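Local coordinates for protein uncharacterized HTH-type transcriptional regulator YydK (Bacillus subtilis subsp. subtilis, PDB 3BWG) that probably binds DNA as a GntR-family transcriptional regulator, pairing a winged helix-turn-helix domain with a UTRA domain, at residues S176-H181 with L202-I207. Numbering follows the deposited sequence.
Sequences SDLFLH and LYIESI. With EDO (1,2-ethanediol), chain I.
Six backbone hydrogen bonds join the antiparallel strands 176-181 and 202-207, two at each of the pairs Asp177-Ile207, Phe179-Glu205 and His181-Tyr203. All six donors lie in the plane of the accepting carbonyl; the bond from Phe179 N to Glu205 O, 2.8 Å long, is among the straightest at 168°. Tyr203 O is gripped twice, by His181 N and, weakly, by His181 ND1 at 3.3 Å. That second bond follows from the His181 side chain, whose CG stands beside its own backbone N (chi1 -47°), which leans the imidazole toward strand 202-207, so that Tyr203 O lies at the ring's edge near its plane. There the ring runs alongside the Tyr203 phenol, His181 ND1 3.5 Å from Tyr203 CD2, with the planes 32° apart. Its NE2 bonds to Tyr77 OH of the second subunit. On the same face Glu205 divides its carboxylate between Tyr218 OH and a salt bridge to Arg74 of the second subunit, which also makes a cation-pi contact with the Phe179 ring. Ile207 CD1 meets that ring at its edge, in plane, 3.5 Å from Phe179 CE2. The opposite face is largely apolar: Leu180 lies beside Ile204, CG to CG1 4.1 Å, while Leu178 crosses Ile204 obliquely, its CG 3.9 Å from Ile204 CG2. At the Leu202 end, a 1,2-ethanediol, probably from the crystallisation liquor, accepts a bond from Leu202 N. Strand 173-184 ends the UTRA sheet within the chain, yet it pairs onward with a strand of the second subunit. One face is thus largely apolar, whereas the other presents charged and aromatic groups to the partner.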
ATOM      1  N   SER B 176      -6.835  -4.404  -7.014  1.00 38.78           N
ATOM      2  CA  SER B 176      -7.811  -3.653  -6.258  1.00 38.37           C
ATOM      3  C   SER B 176      -7.349  -2.198  -6.078  1.00 36.30           C
ATOM      4  O   SER B 176      -6.162  -1.912  -5.985  1.00 34.50           O
ATOM      5  CB  SER B 176      -8.016  -4.278  -4.854  1.00 38.08           C
ATOM      6  OG  SER B 176      -6.748  -4.501  -4.282  1.00 37.92           O
ATOM      7  N   ASP B 177      -8.326  -1.307  -5.971  1.00 37.14           N
ATOM      8  CA  ASP B 177      -8.121   0.083  -5.597  1.00 37.92           C
ATOM      9  C   ASP B 177      -8.691   0.380  -4.211  1.00 37.47           C
ATOM     10  O   ASP B 177      -9.852   0.053  -3.956  1.00 38.47           O
ATOM     11  CB  ASP B 177      -8.790   0.948  -6.670  1.00 38.56           C
ATOM     12  CG  ASP B 177      -8.225   0.647  -8.089  1.00 40.99           C
ATOM     13  OD1 ASP B 177      -6.992   0.441  -8.240  1.00 39.29           O
ATOM     14  OD2 ASP B 177      -9.024   0.567  -9.044  1.00 42.10           O
ATOM     15  N   LEU B 178      -7.906   1.003  -3.320  1.00 38.13           N
ATOM     16  CA  LEU B 178      -8.409   1.431  -1.993  1.00 37.99           C
ATOM     17  C   LEU B 178      -8.362   2.936  -1.867  1.00 39.69           C
ATOM     18  O   LEU B 178      -7.344   3.545  -2.247  1.00 40.12           O
ATOM     19  CB  LEU B 178      -7.609   0.807  -0.835  1.00 38.96           C
ATOM     20  CG  LEU B 178      -7.822  -0.649  -0.402  1.00 40.83           C
ATOM     21  CD1 LEU B 178      -7.604  -1.627  -1.613  1.00 39.78           C
ATOM     22  CD2 LEU B 178      -6.952  -1.064   0.792  1.00 39.78           C
ATOM     23  N   PHE B 179      -9.480   3.510  -1.387  1.00 36.82           N
ATOM     24  CA  PHE B 179      -9.689   4.914  -1.111  1.00 36.56           C
ATOM     25  C   PHE B 179      -9.872   5.087   0.399  1.00 38.57           C
ATOM     26  O   PHE B 179     -10.744   4.440   1.009  1.00 37.54           O
ATOM     27  CB  PHE B 179     -10.883   5.441  -1.925  1.00 36.41           C
ATOM     28  CG  PHE B 179     -10.715   5.197  -3.428  1.00 35.99           C
ATOM     29  CD1 PHE B 179      -9.903   6.023  -4.175  1.00 36.74           C
ATOM     30  CD2 PHE B 179     -11.308   4.097  -4.046  1.00 34.82           C
ATOM     31  CE1 PHE B 179      -9.705   5.793  -5.559  1.00 36.12           C
ATOM     32  CE2 PHE B 179     -11.122   3.826  -5.389  1.00 34.92           C
ATOM     33  CZ  PHE B 179     -10.324   4.694  -6.160  1.00 37.19           C
ATOM     34  N   LEU B 180      -8.968   5.861   0.998  1.00 39.28           N
ATOM     35  CA  LEU B 180      -8.862   6.029   2.463  1.00 40.64           C
ATOM     36  C   LEU B 180      -9.266   7.421   2.895  1.00 40.97           C
ATOM     37  O   LEU B 180      -8.823   8.408   2.314  1.00 38.65           O
ATOM     38  CB  LEU B 180      -7.425   5.751   2.930  1.00 41.35           C
ATOM     39  CG  LEU B 180      -6.912   4.312   3.070  1.00 41.21           C
ATOM     40  CD1 LEU B 180      -6.656   3.610   1.743  1.00 43.79           C
ATOM     41  CD2 LEU B 180      -5.635   4.330   3.850  1.00 41.71           C
ATOM     42  N   HIS B 181     -10.109   7.486   3.926  1.00 41.77           N
ATOM     43  CA  HIS B 181     -10.646   8.726   4.459  1.00 43.79           C
ATOM     44  C   HIS B 181     -10.518   8.630   5.975  1.00 42.22           C
ATOM     45  O   HIS B 181     -10.638   7.551   6.541  1.00 42.58           O
ATOM     46  CB  HIS B 181     -12.130   8.939   4.055  1.00 44.79           C
ATOM     47  CG  HIS B 181     -12.418   8.709   2.594  1.00 45.59           C
ATOM     48  ND1 HIS B 181     -12.762   7.466   2.092  1.00 46.71           N
ATOM     49  CD2 HIS B 181     -12.452   9.560   1.535  1.00 45.92           C
ATOM     50  CE1 HIS B 181     -12.957   7.552   0.782  1.00 45.55           C
ATOM     51  NE2 HIS B 181     -12.764   8.808   0.417  1.00 46.47           N
ATOM     52  N   LEU B 202     -10.866   5.294  10.566  1.00 40.20           N
ATOM     53  CA  LEU B 202     -10.401   5.105   9.217  1.00 40.72           C
ATOM     54  C   LEU B 202     -11.528   4.443   8.438  1.00 40.52           C
ATOM     55  O   LEU B 202     -12.118   3.438   8.868  1.00 38.31           O
ATOM     56  CB  LEU B 202      -9.163   4.226   9.187  1.00 40.18           C
ATOM     57  CG  LEU B 202      -8.454   3.983   7.851  1.00 39.60           C
ATOM     58  CD1 LEU B 202      -7.982   5.276   7.094  1.00 38.97           C
ATOM     59  CD2 LEU B 202      -7.321   2.916   8.061  1.00 40.91           C
ATOM     60  N   TYR B 203     -11.849   5.080   7.326  1.00 40.13           N
ATOM     61  CA  TYR B 203     -12.937   4.679   6.495  1.00 41.90           C
ATOM     62  C   TYR B 203     -12.388   4.375   5.104  1.00 39.81           C
ATOM     63  O   TYR B 203     -11.871   5.245   4.418  1.00 38.05           O
ATOM     64  CB  TYR B 203     -13.997   5.801   6.452  1.00 46.25           C
ATOM     65  CG  TYR B 203     -15.036   5.539   5.399  1.00 47.96           C
ATOM     66  CD1 TYR B 203     -15.812   4.378   5.464  1.00 49.77           C
ATOM     67  CD2 TYR B 203     -15.217   6.403   4.312  1.00 49.22           C
ATOM     68  CE1 TYR B 203     -16.747   4.071   4.477  1.00 49.74           C
ATOM     69  CE2 TYR B 203     -16.178   6.114   3.318  1.00 49.12           C
ATOM     70  CZ  TYR B 203     -16.937   4.941   3.431  1.00 48.69           C
ATOM     71  OH  TYR B 203     -17.913   4.583   2.523  1.00 48.82           O
ATOM     72  N   ILE B 204     -12.474   3.121   4.698  1.00 39.32           N
ATOM     73  CA  ILE B 204     -11.883   2.689   3.416  1.00 39.87           C
ATOM     74  C   ILE B 204     -12.951   2.150   2.508  1.00 41.44           C
ATOM     75  O   ILE B 204     -13.768   1.315   2.952  1.00 41.59           O
ATOM     76  CB  ILE B 204     -10.814   1.553   3.645  1.00 40.32           C
ATOM     77  CG1 ILE B 204      -9.798   1.986   4.713  1.00 36.83           C
ATOM     78  CG2 ILE B 204     -10.142   1.057   2.267  1.00 37.09           C
ATOM     79  CD1 ILE B 204      -8.703   1.015   4.937  1.00 37.15           C
ATOM     80  N   GLU B 205     -12.946   2.635   1.258  1.00 41.97           N
ATOM     81  CA  GLU B 205     -13.652   2.012   0.143  1.00 43.05           C
ATOM     82  C   GLU B 205     -12.724   1.251  -0.765  1.00 43.52           C
ATOM     83  O   GLU B 205     -11.710   1.809  -1.249  1.00 42.84           O
ATOM     84  CB  GLU B 205     -14.395   3.051  -0.674  1.00 44.81           C
ATOM     85  CG  GLU B 205     -15.448   3.760   0.126  1.00 47.17           C
ATOM     86  CD  GLU B 205     -15.834   5.043  -0.548  1.00 52.13           C
ATOM     87  OE1 GLU B 205     -15.143   6.069  -0.360  1.00 53.59           O
ATOM     88  OE2 GLU B 205     -16.794   5.017  -1.334  1.00 54.32           O
ATOM     89  N   SER B 206     -13.062  -0.023  -1.002  1.00 41.92           N
ATOM     90  CA  SER B 206     -12.256  -0.877  -1.833  1.00 43.28           C
ATOM     91  C   SER B 206     -12.996  -1.374  -3.072  1.00 40.88           C
ATOM     92  O   SER B 206     -14.160  -1.764  -3.004  1.00 39.24           O
ATOM     93  CB  SER B 206     -11.766  -2.095  -1.046  1.00 43.89           C
ATOM     94  OG  SER B 206     -11.137  -1.687   0.153  1.00 49.85           O
ATOM     95  N   ILE B 207     -12.301  -1.421  -4.191  1.00 40.33           N
ATOM     96  CA  ILE B 207     -12.880  -2.098  -5.384  1.00 41.27           C
ATOM     97  C   ILE B 207     -11.928  -3.225  -5.744  1.00 40.23           C
ATOM     98  O   ILE B 207     -10.749  -2.969  -6.038  1.00 41.03           O
ATOM     99  CB  ILE B 207     -13.101  -1.158  -6.583  1.00 42.08           C
ATOM    100  CG1 ILE B 207     -14.041  -0.022  -6.229  1.00 43.05           C
ATOM    101  CG2 ILE B 207     -13.741  -1.879  -7.749  1.00 41.92           C
ATOM    102  CD1 ILE B 207     -13.386   1.113  -5.513  1.00 44.22           C
TER
HETATM  103  C1  EDO I 238      -8.119   2.986  12.810  1.00 35.56           C
HETATM  104  O1  EDO I 238      -7.389   1.910  12.303  1.00 33.21           O
HETATM  105  C2  EDO I 238      -9.514   2.781  12.290  1.00 34.17           C
HETATM  106  O2  EDO I 238     -10.217   3.898  12.750  1.00 30.00           O